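Local coordinates for protein MHP1 (PDB 2JLN) that couples the uptake of 5-aryl-substituted hydantoins, such as 5-indolyl methyl hydantoin and 5-benzyl hydantoin, to sodium across the cell membrane, at residues W86-F98 against I376-I389. Residues are numbered along the deposited sequence; the frame is centred on the assembly and turned at random.
Sequences WGINFTVAARMPF and IMISDYFLVRRRRI
Met377 reaches across from helix 371-384 to the short helix 90-93, setting its methyl CE 3.6 Å from Ala94 CA. Its chain runs straight as far as SD and bends only at the last torsion (chi3 85°), which turns CE in among Ala93 and Ala94, whose small side chains let the methyl approach their backbone. SD makes a Met-aromatic contact with Phe90, 4.1 Å from CE2 and oblique to the ring. The preceding residue, Ile376, uses its branch: CG2 meets Pro97 CB and lies 3.7 Å from Phe98 CZ.

Pro97 also packs its compact ring against the carboxylate of Asp380. That charge is gripped within its own segment by Arg385, whose NE bonds to OD2 at 2.7 Å from the syn side, but 34° out of the carboxylate plane, while NH2 bonds weakly to OD1; His441 of helix 429-448 also bonds OD1. The flexible, bent chain of Met96 runs past this ion pair, CG 3.6 Å from Asp380 OD2, and carries SD on to Ile389 CB at 3.9 Å. Ile389 extends CD1 over one face of the Trp86 indole, a CH-pi contact 4.0 Å from the five-membered ring's centroid.

Tyr403 OH donates a hydrogen bond to Met96 O. This buried helix-end packing joins the loop and short helix to the end of transmembrane helix 10, away from the sodium and substrate sites of this purine-cytosine permease-family transporter.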
loop_
_atom_site.group_PDB
_atom_site.type_symbol
_atom_site.label_atom_id
_atom_site.label_comp_id
_atom_site.label_asym_id
_atom_site.label_seq_id
_atom_site.Cartn_x
_atom_site.Cartn_y
_atom_site.Cartn_z
ATOM N N TRP A 86 10.303 8.627 14.121
ATOM C CA TRP A 86 9.857 10.002 14.381
ATOM C C TRP A 86 8.355 10.208 14.373
ATOM O O TRP A 86 7.887 11.341 14.491
ATOM C CB TRP A 86 10.483 10.995 13.396
ATOM C CG TRP A 86 11.975 11.016 13.418
ATOM C CD1 TRP A 86 12.826 10.650 12.396
ATOM C CD2 TRP A 86 12.813 11.398 14.517
ATOM N NE1 TRP A 86 14.136 10.785 12.801
ATOM C CE2 TRP A 86 14.154 11.245 14.097
ATOM C CE3 TRP A 86 12.564 11.850 15.822
ATOM C CZ2 TRP A 86 15.236 11.550 14.933
ATOM C CZ3 TRP A 86 13.646 12.147 16.646
ATOM C CH2 TRP A 86 14.955 12.000 16.199
ATOM N N GLY A 87 7.607 9.128 14.213
ATOM C CA GLY A 87 6.158 9.191 14.207
ATOM C C GLY A 87 5.453 10.040 13.153
ATOM O O GLY A 87 4.309 10.395 13.368
ATOM N N ILE A 88 6.080 10.338 12.010
ATOM C CA ILE A 88 5.491 11.260 11.022
ATOM C C ILE A 88 4.719 10.658 9.833
ATOM O O ILE A 88 4.919 9.508 9.475
ATOM C CB ILE A 88 6.540 12.279 10.471
ATOM C CG1 ILE A 88 7.761 11.581 9.892
ATOM C CG2 ILE A 88 6.981 13.266 11.546
ATOM C CD1 ILE A 88 8.730 12.545 9.216
ATOM N N ASN A 89 3.831 11.476 9.256
ATOM C CA ASN A 89 3.122 11.287 7.957
ATOM C C ASN A 89 3.980 10.987 6.778
ATOM O O ASN A 89 5.150 11.368 6.761
ATOM C CB ASN A 89 2.564 12.640 7.494
ATOM C CG ASN A 89 1.112 12.750 7.645
ATOM O OD1 ASN A 89 0.449 11.775 7.957
ATOM N ND2 ASN A 89 0.586 13.946 7.437
ATOM N N PHE A 90 3.354 10.450 5.733
ATOM C CA PHE A 90 3.918 10.484 4.377
ATOM C C PHE A 90 3.933 11.924 3.810
ATOM O O PHE A 90 4.985 12.460 3.429
ATOM C CB PHE A 90 3.118 9.564 3.449
ATOM C CG PHE A 90 3.499 9.685 1.999
ATOM C CD1 PHE A 90 2.689 10.380 1.106
ATOM C CD2 PHE A 90 4.668 9.119 1.527
ATOM C CE1 PHE A 90 3.029 10.505 -0.216
ATOM C CE2 PHE A 90 5.014 9.237 0.201
ATOM C CZ PHE A 90 4.184 9.931 -0.665
ATOM N N THR A 91 2.763 12.560 3.779
ATOM C CA THR A 91 2.640 13.878 3.181
ATOM C C THR A 91 3.589 14.890 3.812
ATOM O O THR A 91 4.209 15.693 3.107
ATOM C CB THR A 91 1.210 14.398 3.283
ATOM O OG1 THR A 91 0.308 13.433 2.724
ATOM C CG2 THR A 91 1.068 15.687 2.518
ATOM N N VAL A 92 3.695 14.852 5.143
ATOM C CA VAL A 92 4.645 15.700 5.888
ATOM C C VAL A 92 6.133 15.403 5.609
ATOM O O VAL A 92 6.931 16.332 5.430
ATOM C CB VAL A 92 4.399 15.622 7.409
ATOM C CG1 VAL A 92 5.654 16.030 8.177
ATOM C CG2 VAL A 92 3.234 16.494 7.787
ATOM N N ALA A 93 6.495 14.115 5.582
ATOM C CA ALA A 93 7.881 13.688 5.342
ATOM C C ALA A 93 8.426 14.075 3.957
ATOM O O ALA A 93 9.638 14.228 3.793
ATOM C CB ALA A 93 8.039 12.199 5.586
ATOM N N ALA A 94 7.543 14.234 2.964
ATOM C CA ALA A 94 7.984 14.596 1.614
ATOM C C ALA A 94 8.508 16.035 1.555
ATOM O O ALA A 94 9.276 16.398 0.661
ATOM C CB ALA A 94 6.890 14.377 0.612
ATOM N N ARG A 95 8.115 16.839 2.536
ATOM C CA ARG A 95 8.520 18.228 2.603
ATOM C C ARG A 95 10.017 18.340 2.615
ATOM O O ARG A 95 10.573 19.343 2.218
ATOM C CB ARG A 95 7.939 18.870 3.846
ATOM C CG ARG A 95 6.471 19.127 3.712
ATOM C CD ARG A 95 5.840 19.577 4.995
ATOM N NE ARG A 95 4.393 19.568 4.872
ATOM C CZ ARG A 95 3.561 19.852 5.859
ATOM N NH1 ARG A 95 4.043 20.174 7.049
ATOM N NH2 ARG A 95 2.253 19.827 5.661
ATOM N N MET A 96 10.667 17.280 3.047
ATOM C CA MET A 96 12.104 17.277 3.211
ATOM C C MET A 96 12.871 17.464 1.880
ATOM O O MET A 96 13.487 18.500 1.672
ATOM C CB MET A 96 12.511 15.993 3.946
ATOM C CG MET A 96 13.540 16.173 5.049
ATOM S SD MET A 96 13.141 15.336 6.614
ATOM C CE MET A 96 12.356 13.785 6.111
ATOM N N PRO A 97 12.846 16.469 0.973
ATOM C CA PRO A 97 13.635 16.653 -0.254
ATOM C C PRO A 97 12.981 17.617 -1.250
ATOM O O PRO A 97 13.649 18.515 -1.755
ATOM C CB PRO A 97 13.689 15.239 -0.840
ATOM C CG PRO A 97 12.428 14.619 -0.377
ATOM C CD PRO A 97 12.314 15.101 1.056
ATOM N N PHE A 98 11.702 17.431 -1.555
ATOM C CA PHE A 98 10.980 18.408 -2.371
ATOM C C PHE A 98 10.665 19.558 -1.424
ATOM O O PHE A 98 11.016 19.472 -0.247
ATOM C CB PHE A 98 9.729 17.772 -2.962
ATOM C CG PHE A 98 9.998 16.443 -3.596
ATOM C CD1 PHE A 98 9.684 15.270 -2.941
ATOM C CD2 PHE A 98 10.622 16.365 -4.818
ATOM C CE1 PHE A 98 9.948 14.052 -3.514
ATOM C CE2 PHE A 98 10.900 15.139 -5.392
ATOM C CZ PHE A 98 10.566 13.985 -4.742
ATOM N N ILE A 376 14.205 9.127 -4.200
ATOM C CA ILE A 376 14.648 10.411 -3.699
ATOM C C ILE A 376 14.417 10.535 -2.190
ATOM O O ILE A 376 15.134 11.261 -1.506
ATOM C CB ILE A 376 13.925 11.542 -4.450
ATOM C CG1 ILE A 376 14.585 11.753 -5.803
ATOM C CG2 ILE A 376 13.937 12.833 -3.655
ATOM C CD1 ILE A 376 13.856 12.727 -6.662
ATOM N N MET A 377 13.412 9.834 -1.674
ATOM C CA MET A 377 13.088 9.943 -0.259
ATOM C C MET A 377 14.020 9.045 0.531
ATOM O O MET A 377 14.449 9.423 1.621
ATOM C CB MET A 377 11.630 9.605 0.035
ATOM C CG MET A 377 10.660 10.679 -0.395
ATOM S SD MET A 377 8.937 10.413 0.123
ATOM C CE MET A 377 9.010 11.114 1.765
ATOM N N ILE A 378 14.354 7.870 -0.007
ATOM C CA ILE A 378 15.273 6.999 0.717
ATOM C C ILE A 378 16.636 7.694 0.792
ATOM O O ILE A 378 17.338 7.592 1.809
ATOM C CB ILE A 378 15.409 5.596 0.089
ATOM C CG1 ILE A 378 14.171 4.765 0.372
ATOM C CG2 ILE A 378 16.634 4.858 0.637
ATOM C CD1 ILE A 378 14.047 3.579 -0.562
ATOM N N SER A 379 16.982 8.430 -0.265
ATOM C CA SER A 379 18.312 9.025 -0.375
ATOM C C SER A 379 18.468 10.292 0.470
ATOM O O SER A 379 19.464 10.452 1.175
ATOM C CB SER A 379 18.652 9.319 -1.836
ATOM O OG SER A 379 20.024 9.627 -1.989
ATOM N N ASP A 380 17.491 11.190 0.388
ATOM C CA ASP A 380 17.476 12.373 1.226
ATOM C C ASP A 380 17.656 11.974 2.703
ATOM O O ASP A 380 18.574 12.443 3.364
ATOM C CB ASP A 380 16.169 13.140 0.991
ATOM C CG ASP A 380 16.182 14.583 1.563
ATOM O OD1 ASP A 380 16.440 15.533 0.783
ATOM O OD2 ASP A 380 15.892 14.766 2.778
ATOM N N TYR A 381 16.808 11.090 3.221
ATOM C CA TYR A 381 16.899 10.694 4.629
ATOM C C TYR A 381 18.125 9.839 5.015
ATOM O O TYR A 381 18.789 10.175 5.982
ATOM C CB TYR A 381 15.589 10.058 5.105
ATOM C CG TYR A 381 15.592 9.506 6.509
ATOM C CD1 TYR A 381 15.355 10.327 7.595
ATOM C CD2 TYR A 381 15.794 8.163 6.748
ATOM C CE1 TYR A 381 15.352 9.841 8.892
ATOM C CE2 TYR A 381 15.788 7.652 8.039
ATOM C CZ TYR A 381 15.570 8.502 9.121
ATOM O OH TYR A 381 15.563 8.015 10.422
ATOM N N PHE A 382 18.447 8.754 4.303
ATOM C CA PHE A 382 19.611 7.925 4.702
ATOM C C PHE A 382 20.992 8.471 4.318
ATOM O O PHE A 382 21.910 8.474 5.138
ATOM C CB PHE A 382 19.509 6.482 4.209
ATOM C CG PHE A 382 18.565 5.645 4.991
ATOM C CD1 PHE A 382 17.357 5.258 4.459
ATOM C CD2 PHE A 382 18.868 5.258 6.274
ATOM C CE1 PHE A 382 16.474 4.489 5.192
ATOM C CE2 PHE A 382 17.978 4.498 7.012
ATOM C CZ PHE A 382 16.779 4.117 6.469
ATOM N N LEU A 383 21.155 8.912 3.074
ATOM C CA LEU A 383 22.481 9.267 2.566
ATOM C C LEU A 383 22.834 10.744 2.755
ATOM O O LEU A 383 23.846 11.061 3.366
ATOM C CB LEU A 383 22.613 8.875 1.097
ATOM C CG LEU A 383 22.408 7.397 0.792
ATOM C CD1 LEU A 383 22.446 7.099 -0.732
ATOM C CD2 LEU A 383 23.452 6.610 1.538
ATOM N N VAL A 384 22.001 11.636 2.228
ATOM C CA VAL A 384 22.204 13.082 2.330
ATOM C C VAL A 384 22.174 13.634 3.784
ATOM O O VAL A 384 23.155 14.201 4.244
ATOM C CB VAL A 384 21.161 13.825 1.469
ATOM C CG1 VAL A 384 21.233 15.318 1.689
ATOM C CG2 VAL A 384 21.351 13.489 0.026
ATOM N N ARG A 385 21.070 13.472 4.509
ATOM C CA ARG A 385 20.940 14.077 5.839
ATOM C C ARG A 385 21.503 13.218 6.972
ATOM O O ARG A 385 21.736 13.698 8.073
ATOM C CB ARG A 385 19.486 14.443 6.120
ATOM C CG ARG A 385 18.925 15.198 4.989
ATOM C CD ARG A 385 17.842 16.105 5.386
ATOM N NE ARG A 385 17.198 16.611 4.185
ATOM C CZ ARG A 385 17.513 17.749 3.583
ATOM N NH1 ARG A 385 18.450 18.513 4.090
ATOM N NH2 ARG A 385 16.873 18.123 2.484
ATOM N N ARG A 386 21.728 11.945 6.692
ATOM C CA ARG A 386 22.273 11.053 7.696
ATOM C C ARG A 386 21.327 10.932 8.875
ATOM O O ARG A 386 21.743 10.955 10.035
ATOM C CB ARG A 386 23.667 11.510 8.119
ATOM C CG ARG A 386 24.664 11.337 6.989
ATOM C CD ARG A 386 26.088 11.616 7.403
ATOM N NE ARG A 386 27.016 11.124 6.381
ATOM C CZ ARG A 386 28.309 11.451 6.311
ATOM N NH1 ARG A 386 28.841 12.288 7.205
ATOM N NH2 ARG A 386 29.073 10.950 5.340
ATOM N N ARG A 387 20.045 10.784 8.559
ATOM C CA ARG A 387 19.019 10.562 9.570
ATOM C C ARG A 387 18.875 11.768 10.472
ATOM O O ARG A 387 18.265 11.678 11.506
ATOM C CB ARG A 387 19.357 9.338 10.422
ATOM C CG ARG A 387 19.117 8.009 9.754
ATOM C CD ARG A 387 19.973 6.946 10.423
ATOM N NE ARG A 387 19.450 5.592 10.214
ATOM C CZ ARG A 387 19.899 4.496 10.834
ATOM N NH1 ARG A 387 20.900 4.578 11.722
ATOM N NH2 ARG A 387 19.341 3.312 10.566
ATOM N N ARG A 388 19.428 12.904 10.090
ATOM C CA ARG A 388 19.404 14.051 10.982
ATOM C C ARG A 388 18.373 15.096 10.513
ATOM O O ARG A 388 18.646 15.922 9.645
ATOM C CB ARG A 388 20.819 14.631 11.115
ATOM C CG ARG A 388 20.989 15.676 12.201
ATOM C CD ARG A 388 22.397 15.663 12.778
ATOM N NE ARG A 388 23.363 16.412 11.970
ATOM C CZ ARG A 388 23.589 17.726 12.088
ATOM N NH1 ARG A 388 22.906 18.457 12.974
ATOM N NH2 ARG A 388 24.500 18.323 11.316
ATOM N N ILE A 389 17.179 15.060 11.094
ATOM C CA ILE A 389 16.096 15.887 10.586
ATOM C C ILE A 389 15.539 16.869 11.622
ATOM O O ILE A 389 15.768 16.709 12.826
ATOM C CB ILE A 389 14.984 15.007 10.090
ATOM C CG1 ILE A 389 14.128 14.531 11.246
ATOM C CG2 ILE A 389 15.561 13.807 9.404
ATOM C CD1 ILE A 389 12.820 14.020 10.773
#